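Local coordinates for putative lipoprotein (Parabacteroides distasonis ATCC 8503, PDB 3JX8), which is of unproven function but, as a putative lipoprotein with a beta-solenoid adhesin-like fold, probably acts in cell adhesion or lipid binding, at residues 20-25 / 93-98; 196-201 / 214-219. All coordinates share one frame; numbering follows the deposited sequence.

In the fold
From the N terminus the chain runs through strand 13-17 into the loop 20-25, then makes a long excursion through strands 25-29 to 89-95 before residues 93-98 return beside that loop. Contact 1 thus closes the large irregular opening section of the beta-solenoid, tying the approach to strand 25-29 to the corner that leads into strand 100-104. The chain then winds through successive coils before contact 2 joins residues 196-201 to residues 214-219, one coil apart near the C terminus. The two closures follow one another in series, neither nesting nor crossing. Their centres are about 34 Å apart, and both reach the long, mostly parallel sheet that includes 25-29, 100-104, 200-205 and 217-223.

Contact 1. Residues 20-25 / 93-98; sequences ISDYDE and SNSKEL
At the N-terminal end of the beta-solenoid, the loop before strand 25-29 packs on the end of strand 89-95 and the corner that follows, with Y23 laid against S95. CB of S95 sits over the centre of the tyrosine ring in a CH-pi contact, 3.6 Å from the centroid and 7° off the normal. CG of Y23 stands between its backbone N and carbonyl carbon (chi1 58°), and a chi2 close to a right angle turns the ring face to S95. At the far end of the ring, OH of Y23 donates a short hydrogen bond to OG of S93 (2.6 Å), which lies near the ring plane and is also bonded to Y44. OG of S95 lies 3.0 Å from O of Y23, a weak bond whose proton could also turn to O of E97; its stronger partner is OH of Y36. D22 grips the corner: the N-H of K96 meets the syn side of its OD1 at 3.0 Å, nearly straight at 165°. A water accepts the N-H of E97 and bridges to OD2 of D22 (2.7 Å) and O of Y23 (2.8 Å), with more acceptors in reach than protons. OD2 is also hydrogen-bonded to a glycerol, probably from the crystallisation liquor. Y36 of strand 33-38 touches Y23 and L98, L45 of strand 44-50 touches I20 and S93, and L66 of strand 65-70 packs on Y23.

Contact 2. Residues 196-201 / 214-219; sequences QARKAE and ATQILD. With SO4 (sulfate ion), chain I.
The guanidinium of R198 has CD of Q216 and O1 of a sulfate ion, probably from the crystallisation liquor, at its edge, near its plane; CG of K199 covers one face 3.6 Å above it, offset toward the rim. R198 and Q216 run side by side, guanidinium and amide planes 52° apart. A bend at chi3 (63°) turns NE of R198 off the extended CB-CG-CD run, and NE forms a salt bridge with D178. NH1 and NH2 make weak bonds to O4 of the sulfate, NH2 having another partner too. NZ of K199 is hydrogen-bonded to the same ion, 2.6 Å from O1 and 2.7 Å from O2, and its CD lies against I217. E201 and D219 also lie side by side, OE2 of E201 4.7 Å from OD2 of D219, which may raise their pKa values; OE2 of E201 is bonded to N203 and OD1 of D219 to N221. CB of A200 packs 4.0 Å from CB of A214 and close to CD1 of L218. Q196 and T215 cross at about a right angle, CG of Q196 3.7 Å from CG2 of T215. The backbones pair in parallel, but the register slips by one at a beta bulge: O of R198 accepts N-H groups from both Q216 (2.8 Å) and I217 (3.2 Å). Regular bonds from A200 N to I217 O and D219 N to A200 O follow. Two corners stacked thus, A200, A214 and L218 on the buried face and K199, I217, E201 and D219 on the other, fit successive coils of a parallel beta-solenoid, as expected for the pectate-lyase-like clan.

Contact 1. Residues 20-25 / 93-98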
loop_
_atom_site.group_PDB
_atom_site.type_symbol
_atom_site.label_atom_id
_atom_site.label_comp_id
_atom_site.label_asym_id
_atom_site.label_seq_id
_atom_site.Cartn_x
_atom_site.Cartn_y
_atom_site.Cartn_z
ATOM N N ILE A 20 -9.636 22.028 -27.386
ATOM C CA ILE A 20 -9.037 22.129 -26.078
ATOM C C ILE A 20 -7.868 23.122 -26.041
ATOM O O ILE A 20 -7.190 23.309 -27.024
ATOM C CB ILE A 20 -8.527 20.751 -25.594
ATOM C CG1 ILE A 20 -7.486 20.166 -26.544
ATOM C CG2 ILE A 20 -9.657 19.772 -25.449
ATOM C CD1 ILE A 20 -6.606 19.099 -25.849
ATOM N N SER A 21 -7.635 23.734 -24.884
ATOM C CA SER A 21 -6.371 24.430 -24.606
ATOM C C SER A 21 -5.324 23.415 -24.210
ATOM O O SER A 21 -5.631 22.255 -23.927
ATOM C CB SER A 21 -6.491 25.339 -23.387
ATOM O OG SER A 21 -7.618 26.165 -23.493
ATOM N N ASP A 22 -4.092 23.902 -24.109
ATOM C CA ASP A 22 -3.012 23.112 -23.584
ATOM C C ASP A 22 -3.299 22.662 -22.167
ATOM O O ASP A 22 -4.069 23.282 -21.447
ATOM C CB ASP A 22 -1.696 23.897 -23.578
ATOM C CG ASP A 22 -0.478 22.985 -23.405
ATOM O OD1 ASP A 22 -0.469 21.875 -23.966
ATOM O OD2 ASP A 22 0.464 23.377 -22.724
ATOM N N TYR A 23 -2.663 21.566 -21.796
ATOM C CA TYR A 23 -2.791 21.009 -20.474
ATOM C C TYR A 23 -1.463 20.393 -20.128
ATOM O O TYR A 23 -0.728 19.985 -21.003
ATOM C CB TYR A 23 -3.913 19.952 -20.449
ATOM C CG TYR A 23 -3.738 18.789 -21.423
ATOM C CD1 TYR A 23 -3.039 17.648 -21.056
ATOM C CD2 TYR A 23 -4.297 18.828 -22.711
ATOM C CE1 TYR A 23 -2.896 16.571 -21.937
ATOM C CE2 TYR A 23 -4.180 17.744 -23.592
ATOM C CZ TYR A 23 -3.473 16.620 -23.199
ATOM O OH TYR A 23 -3.339 15.552 -24.060
ATOM N N ASP A 24 -1.158 20.354 -18.846
ATOM C CA ASP A 24 0.049 19.720 -18.363
ATOM C C ASP A 24 -0.275 18.563 -17.442
ATOM O O ASP A 24 0.614 17.958 -16.862
ATOM C CB ASP A 24 0.949 20.739 -17.657
ATOM C CG ASP A 24 0.329 21.334 -16.407
ATOM O OD1 ASP A 24 -0.777 20.916 -15.977
ATOM O OD2 ASP A 24 0.968 22.247 -15.837
ATOM N N GLU A 25 -1.557 18.246 -17.325
ATOM C CA GLU A 25 -2.004 17.197 -16.426
ATOM C C GLU A 25 -3.231 16.491 -17.018
ATOM O O GLU A 25 -4.044 17.128 -17.704
ATOM C CB GLU A 25 -2.284 17.851 -15.090
ATOM C CG GLU A 25 -2.776 16.941 -14.031
ATOM C CD GLU A 25 -2.989 17.662 -12.702
ATOM O OE1 GLU A 25 -2.184 18.606 -12.392
ATOM O OE2 GLU A 25 -3.957 17.256 -11.987
ATOM N N SER A 93 -4.473 12.162 -27.976
ATOM C CA SER A 93 -4.308 13.549 -27.546
ATOM C C SER A 93 -2.853 13.918 -27.453
ATOM O O SER A 93 -2.002 13.043 -27.348
ATOM C CB SER A 93 -5.023 13.797 -26.206
ATOM O OG SER A 93 -5.125 15.176 -25.906
ATOM N N ASN A 94 -2.578 15.214 -27.525
ATOM C CA ASN A 94 -1.261 15.733 -27.258
ATOM C C ASN A 94 -1.280 17.106 -26.591
ATOM O O ASN A 94 -2.279 17.841 -26.645
ATOM C CB ASN A 94 -0.426 15.736 -28.529
ATOM C CG ASN A 94 -1.032 16.580 -29.638
ATOM O OD1 ASN A 94 -0.885 17.806 -29.656
ATOM N ND2 ASN A 94 -1.677 15.925 -30.575
ATOM N N SER A 95 -0.187 17.415 -25.911
ATOM C CA SER A 95 -0.001 18.724 -25.268
ATOM C C SER A 95 1.486 18.969 -25.248
ATOM O O SER A 95 2.266 18.092 -25.663
ATOM C CB SER A 95 -0.559 18.761 -23.846
ATOM O OG SER A 95 0.202 17.951 -22.976
ATOM N N LYS A 96 1.888 20.145 -24.774
ATOM C CA LYS A 96 3.302 20.497 -24.802
ATOM C C LYS A 96 4.087 19.642 -23.813
ATOM O O LYS A 96 5.181 19.191 -24.126
ATOM C CB LYS A 96 3.499 21.992 -24.549
ATOM C CG LYS A 96 2.667 22.901 -25.519
ATOM C CD LYS A 96 3.469 23.488 -26.673
ATOM C CE LYS A 96 2.608 23.905 -27.926
ATOM N NZ LYS A 96 1.249 24.485 -27.615
ATOM N N GLU A 97 3.509 19.367 -22.646
ATOM C CA GLU A 97 4.204 18.619 -21.596
ATOM C C GLU A 97 3.195 17.884 -20.724
ATOM O O GLU A 97 2.097 18.394 -20.504
ATOM C CB GLU A 97 4.970 19.608 -20.732
ATOM C CG GLU A 97 5.711 19.011 -19.547
ATOM C CD GLU A 97 6.427 20.082 -18.717
ATOM O OE1 GLU A 97 6.121 21.284 -18.927
ATOM O OE2 GLU A 97 7.276 19.725 -17.862
ATOM N N LEU A 98 3.576 16.716 -20.211
ATOM C CA LEU A 98 2.742 15.988 -19.256
ATOM C C LEU A 98 3.515 15.806 -17.964
ATOM O O LEU A 98 4.417 14.973 -17.879
ATOM C CB LEU A 98 2.336 14.633 -19.814
ATOM C CG LEU A 98 1.467 13.739 -18.917
ATOM C CD1 LEU A 98 0.099 14.415 -18.589
ATOM C CD2 LEU A 98 1.308 12.413 -19.607
HETATM O O HOH W 1 1.716 21.360 -21.410
#

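Contact 2. Residues 196-201 / 214-219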
loop_
_atom_site.group_PDB
_atom_site.type_symbol
_atom_site.label_atom_id
_atom_site.label_comp_id
_atom_site.label_asym_id
_atom_site.label_seq_id
_atom_site.Cartn_x
_atom_site.Cartn_y
_atom_site.Cartn_z
ATOM N N GLN A 196 19.619 -0.167 -15.216
ATOM C CA GLN A 196 20.886 0.009 -14.535
ATOM C C GLN A 196 20.916 1.291 -13.715
ATOM O O GLN A 196 20.964 2.388 -14.256
ATOM C CB GLN A 196 22.032 0.009 -15.542
ATOM C CG GLN A 196 23.395 -0.013 -14.907
ATOM C CD GLN A 196 24.491 0.329 -15.898
ATOM O OE1 GLN A 196 25.237 -0.529 -16.316
ATOM N NE2 GLN A 196 24.558 1.584 -16.300
ATOM N N ALA A 197 20.916 1.119 -12.402
ATOM C CA ALA A 197 21.015 2.209 -11.448
ATOM C C ALA A 197 22.421 2.284 -10.878
ATOM O O ALA A 197 23.047 1.258 -10.603
ATOM C CB ALA A 197 20.042 2.003 -10.323
ATOM N N ARG A 198 22.913 3.501 -10.662
ATOM C CA ARG A 198 24.140 3.658 -9.893
ATOM C C ARG A 198 23.852 3.415 -8.406
ATOM O O ARG A 198 24.538 2.621 -7.772
ATOM C CB ARG A 198 24.784 5.028 -10.123
ATOM C CG ARG A 198 26.086 5.193 -9.349
ATOM C CD ARG A 198 26.785 6.515 -9.682
ATOM N NE ARG A 198 25.952 7.653 -9.280
ATOM C CZ ARG A 198 25.920 8.216 -8.073
ATOM N NH1 ARG A 198 26.707 7.792 -7.087
ATOM N NH2 ARG A 198 25.080 9.222 -7.842
ATOM N N LYS A 199 22.870 4.140 -7.869
ATOM C CA LYS A 199 22.404 3.961 -6.508
ATOM C C LYS A 199 20.930 3.584 -6.510
ATOM O O LYS A 199 20.128 4.199 -7.213
ATOM C CB LYS A 199 22.566 5.243 -5.707
ATOM C CG LYS A 199 24.003 5.787 -5.698
ATOM C CD LYS A 199 24.340 6.659 -4.451
ATOM C CE LYS A 199 23.541 7.959 -4.358
ATOM N NZ LYS A 199 24.083 8.930 -3.318
ATOM N N ALA A 200 20.570 2.587 -5.718
ATOM C CA ALA A 200 19.171 2.192 -5.564
ATOM C C ALA A 200 18.811 1.919 -4.107
ATOM O O ALA A 200 19.602 1.333 -3.329
ATOM C CB ALA A 200 18.868 0.987 -6.390
ATOM N N GLU A 201 17.592 2.323 -3.765
ATOM C CA GLU A 201 16.948 1.983 -2.497
ATOM C C GLU A 201 15.736 1.096 -2.780
ATOM O O GLU A 201 14.890 1.449 -3.611
ATOM C CB GLU A 201 16.460 3.257 -1.833
ATOM C CG GLU A 201 16.001 3.045 -0.418
ATOM C CD GLU A 201 15.314 4.276 0.166
ATOM O OE1 GLU A 201 15.662 5.395 -0.311
ATOM O OE2 GLU A 201 14.443 4.110 1.080
ATOM N N ALA A 214 21.970 -2.472 -9.405
ATOM C CA ALA A 214 22.629 -1.284 -8.860
ATOM C C ALA A 214 24.125 -1.533 -8.976
ATOM O O ALA A 214 24.610 -2.612 -8.653
ATOM C CB ALA A 214 22.223 -1.017 -7.386
ATOM N N THR A 215 24.847 -0.544 -9.462
ATOM C CA THR A 215 26.284 -0.704 -9.694
ATOM C C THR A 215 27.136 -0.230 -8.521
ATOM O O THR A 215 28.201 -0.786 -8.291
ATOM C CB THR A 215 26.730 -0.007 -10.990
ATOM O OG1 THR A 215 26.526 1.399 -10.857
ATOM C CG2 THR A 215 25.924 -0.543 -12.192
ATOM N N GLN A 216 26.676 0.756 -7.762
ATOM C CA GLN A 216 27.517 1.315 -6.702
ATOM C C GLN A 216 26.979 1.132 -5.274
ATOM O O GLN A 216 27.686 0.637 -4.415
ATOM C CB GLN A 216 27.731 2.774 -6.995
ATOM C CG GLN A 216 28.758 3.426 -6.125
ATOM C CD GLN A 216 28.876 4.887 -6.468
ATOM O OE1 GLN A 216 29.110 5.247 -7.630
ATOM N NE2 GLN A 216 28.679 5.742 -5.471
ATOM N N ILE A 217 25.742 1.551 -5.036
ATOM C CA ILE A 217 25.128 1.491 -3.710
ATOM C C ILE A 217 23.735 0.859 -3.820
ATOM O O ILE A 217 22.941 1.232 -4.689
ATOM C CB ILE A 217 24.933 2.916 -3.116
ATOM C CG1 ILE A 217 26.267 3.653 -2.969
ATOM C CG2 ILE A 217 24.239 2.864 -1.779
ATOM C CD1 ILE A 217 27.196 3.029 -1.958
ATOM N N LEU A 218 23.449 -0.081 -2.928
ATOM C CA LEU A 218 22.147 -0.721 -2.825
ATOM C C LEU A 218 21.743 -0.746 -1.362
ATOM O O LEU A 218 22.459 -1.283 -0.504
ATOM C CB LEU A 218 22.133 -2.147 -3.395
ATOM C CG LEU A 218 20.823 -2.943 -3.252
ATOM C CD1 LEU A 218 19.626 -2.213 -3.975
ATOM C CD2 LEU A 218 21.029 -4.381 -3.802
ATOM N N ASP A 219 20.590 -0.170 -1.094
ATOM C CA ASP A 219 20.023 -0.141 0.233
ATOM C C ASP A 219 18.772 -1.021 0.154
ATOM O O ASP A 219 17.792 -0.678 -0.528
ATOM C CB ASP A 219 19.763 1.333 0.545
ATOM C CG ASP A 219 19.165 1.567 1.883
ATOM O OD1 ASP A 219 19.056 0.620 2.695
ATOM O OD2 ASP A 219 18.796 2.750 2.126
HETATM S S SO4 I . 26.711 10.397 -4.405
HETATM O O1 SO4 I . 26.604 9.098 -3.763
HETATM O O2 SO4 I . 25.454 11.125 -4.239
HETATM O O3 SO4 I . 27.835 11.108 -3.821
HETATM O O4 SO4 I . 27.015 10.232 -5.810
#